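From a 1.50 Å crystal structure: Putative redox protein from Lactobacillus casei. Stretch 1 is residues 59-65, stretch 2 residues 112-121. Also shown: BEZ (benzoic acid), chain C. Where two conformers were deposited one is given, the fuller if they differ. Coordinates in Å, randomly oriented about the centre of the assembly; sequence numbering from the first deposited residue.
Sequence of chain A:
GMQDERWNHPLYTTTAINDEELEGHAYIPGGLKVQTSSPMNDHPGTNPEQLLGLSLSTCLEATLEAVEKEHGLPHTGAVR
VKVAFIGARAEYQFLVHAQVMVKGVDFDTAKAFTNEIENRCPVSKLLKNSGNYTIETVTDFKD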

# COMPACT_ATOMS: atom_id res chain seq x y z
N CYS A 59 7.81 4.32 -3.25
CA CYS A 59 7.38 5.70 -3.41
C CYS A 59 8.36 6.69 -2.75
O CYS A 59 8.75 7.73 -3.35
CB CYS A 59 5.98 5.91 -2.88
SG CYS A 59 5.15 7.37 -3.49
N LEU A 60 8.80 6.35 -1.54
CA LEU A 60 9.75 7.18 -0.84
C LEU A 60 11.06 7.27 -1.63
O LEU A 60 11.65 8.36 -1.76
CB LEU A 60 10.01 6.69 0.57
CG LEU A 60 8.98 7.09 1.64
CD1 LEU A 60 9.16 6.20 2.93
CD2 LEU A 60 8.96 8.60 1.95
N GLU A 61 11.51 6.12 -2.14
CA GLU A 61 12.76 6.05 -2.88
C GLU A 61 12.68 6.90 -4.17
O GLU A 61 13.62 7.62 -4.52
CB GLU A 61 13.13 4.59 -3.15
CG GLU A 61 14.47 4.40 -3.94
CD GLU A 61 15.72 4.62 -3.11
OE1 GLU A 61 15.65 5.27 -2.04
OE2 GLU A 61 16.79 4.11 -3.60
N ALA A 62 11.55 6.81 -4.88
CA ALA A 62 11.31 7.63 -6.09
C ALA A 62 11.32 9.10 -5.75
O ALA A 62 11.87 9.95 -6.49
CB ALA A 62 10.00 7.25 -6.79
N THR A 63 10.68 9.44 -4.64
CA THR A 63 10.62 10.84 -4.22
C THR A 63 12.03 11.35 -3.87
O THR A 63 12.42 12.45 -4.26
CB THR A 63 9.65 11.07 -3.02
OG1 THR A 63 8.40 10.44 -3.27
CG2 THR A 63 9.44 12.57 -2.69
N LEU A 64 12.78 10.50 -3.18
CA LEU A 64 14.15 10.81 -2.77
C LEU A 64 15.04 11.02 -4.00
O LEU A 64 15.82 11.96 -4.06
CB LEU A 64 14.71 9.69 -1.89
CG LEU A 64 16.12 9.87 -1.30
CD1 LEU A 64 16.26 11.20 -0.57
CD2 LEU A 64 16.42 8.62 -0.40
N GLU A 65 14.87 10.18 -5.02
CA GLU A 65 15.63 10.32 -6.26
C GLU A 65 15.34 11.67 -6.92
O GLU A 65 16.25 12.37 -7.41
CB GLU A 65 15.35 9.14 -7.20
CG GLU A 65 16.19 9.20 -8.45
CD GLU A 65 16.15 7.93 -9.31
OE1 GLU A 65 15.32 7.06 -9.05
OE2 GLU A 65 16.97 7.84 -10.26
N ALA A 112 17.44 16.47 6.18
CA ALA A 112 16.72 17.46 5.42
C ALA A 112 16.00 16.79 4.26
O ALA A 112 14.83 17.10 3.98
CB ALA A 112 17.67 18.56 4.94
N PHE A 113 16.69 15.88 3.57
CA PHE A 113 16.07 15.19 2.42
C PHE A 113 14.92 14.32 2.92
O PHE A 113 13.92 14.16 2.22
CB PHE A 113 17.09 14.33 1.67
CG PHE A 113 18.07 15.10 0.83
CD1 PHE A 113 18.12 16.48 0.79
CD2 PHE A 113 18.96 14.38 0.04
CE1 PHE A 113 19.07 17.11 -0.02
CE2 PHE A 113 19.91 15.03 -0.78
CZ PHE A 113 19.92 16.38 -0.82
N THR A 114 15.08 13.71 4.09
CA THR A 114 14.01 12.85 4.67
C THR A 114 12.77 13.69 4.95
O THR A 114 11.66 13.27 4.64
CB THR A 114 14.49 12.07 5.92
OG1 THR A 114 15.67 11.32 5.60
CG2 THR A 114 13.42 11.14 6.46
N ASN A 115 12.95 14.87 5.53
CA ASN A 115 11.85 15.78 5.77
C ASN A 115 11.16 16.16 4.44
O ASN A 115 9.91 16.24 4.40
CB ASN A 115 12.28 17.04 6.53
CG ASN A 115 12.76 16.76 7.94
OD1 ASN A 115 12.43 15.74 8.54
ND2 ASN A 115 13.54 17.70 8.50
N GLU A 116 11.96 16.44 3.41
CA GLU A 116 11.45 16.82 2.09
C GLU A 116 10.56 15.70 1.54
O GLU A 116 9.46 15.95 1.05
CB GLU A 116 12.57 17.09 1.06
CG GLU A 116 13.21 18.50 1.08
CD GLU A 116 13.98 18.80 -0.20
OE1 GLU A 116 13.36 18.94 -1.30
OE2 GLU A 116 15.22 18.85 -0.10
N ILE A 117 11.08 14.46 1.57
CA ILE A 117 10.36 13.33 0.96
C ILE A 117 9.11 12.97 1.78
O ILE A 117 8.08 12.57 1.24
CB ILE A 117 11.23 12.11 0.59
CG1 ILE A 117 11.65 11.28 1.82
CG2 ILE A 117 12.46 12.52 -0.30
CD1 ILE A 117 12.50 10.04 1.47
N GLU A 118 9.20 13.12 3.10
CA GLU A 118 8.04 12.84 3.96
C GLU A 118 6.84 13.69 3.54
O GLU A 118 5.70 13.18 3.51
CB GLU A 118 8.38 13.15 5.43
CG GLU A 118 7.25 12.86 6.39
CD GLU A 118 7.57 13.27 7.84
OE1 GLU A 118 8.64 13.87 8.12
OE2 GLU A 118 6.69 12.98 8.68
N ASN A 119 7.11 14.96 3.17
CA ASN A 119 6.09 15.91 2.77
C ASN A 119 5.59 15.72 1.34
O ASN A 119 4.52 16.21 1.01
CB ASN A 119 6.62 17.33 2.89
CG ASN A 119 6.79 17.76 4.32
OD1 ASN A 119 6.09 17.27 5.22
ND2 ASN A 119 7.73 18.70 4.55
N ARG A 120 6.40 15.12 0.48
CA ARG A 120 6.11 15.01 -0.96
C ARG A 120 5.60 13.64 -1.42
O ARG A 120 4.84 13.54 -2.36
CB ARG A 120 7.32 15.41 -1.79
CG ARG A 120 7.59 16.91 -1.76
CD ARG A 120 8.94 17.32 -2.33
NE ARG A 120 9.08 16.98 -3.74
CZ ARG A 120 10.04 17.48 -4.53
NH1 ARG A 120 10.93 18.34 -4.04
NH2 ARG A 120 10.14 17.14 -5.79
N CYS A 121 6.05 12.58 -0.76
CA CYS A 121 5.74 11.22 -1.18
C CYS A 121 4.23 10.95 -1.07
O CYS A 121 3.66 11.10 0.02
CB CYS A 121 6.52 10.25 -0.30
SG CYS A 121 5.99 8.51 -0.36
C BEZ C . 7.82 14.79 -6.37
O1 BEZ C . 8.19 15.62 -7.29
O2 BEZ C . 7.40 15.19 -5.35
C1 BEZ C . 7.80 13.31 -6.56
C2 BEZ C . 8.53 12.78 -7.63
C3 BEZ C . 8.52 11.40 -7.84
C4 BEZ C . 7.79 10.58 -6.97
C5 BEZ C . 7.06 11.13 -5.91
C6 BEZ C . 7.05 12.47 -5.66

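The helices of 59-65 and 112-120 cross at 119° between their N-to-C directions, with axes 9.1 Å apart at closest approach. No hydrogen bond links the stretches; packing accounts for the 443 Å² buried between them, summed over both sides.

Along stretch 2, Ala112 lies out of reach, and contact starts at Phe113. Its CA-to-CB bond points toward stretch 1, and its CB lies 3.9 Å from Leu64 CD1, a methyl that approaches the ring obliquely. Thr114, Asn115 and Glu116 make no contact with stretch 1.

One helical turn after Phe113, Ile117 gives up 90 Å² to the other stretch, the largest share of any residue here. With chi1 at p and chi2 at t, its branched side chain spans three partners: CG2 reaches Leu64 CA at 3.4 Å, CD1 lies 3.7 Å from Leu60 O, and CB is 3.8 Å from Thr63 CG2. The Leu64 contact puts a methyl directly against the backbone of stretch 1.

Arg120 contributes at its base, where CB meets Thr63 CG2 at 3.7 Å. Its far end serves the ligand: NE donates to BEZ O2 and NH2 to BEZ O1, each at 2.9 Å and 165°, a paired geometry suited to a carboxylate. A long salt bridge also joins Arg120 NH1 to Glu116 OE1 at 3.7 Å.

Cys121 closes the contact, and its small side chain fits where the backbones come near, with its CA 5.7 Å from Leu60 CA. Cys121 CB packs 3.7 Å from Leu60 CD2, while Cys121 SG lies 3.4 Å from Cys59 SG, too far for a disulfide. Thr63 OG1 sits 3.5 Å from Cys121 CA, but donates its hydrogen bond to Cys59 O at 2.7 Å, satisfying a buried hydroxyl within its own helix.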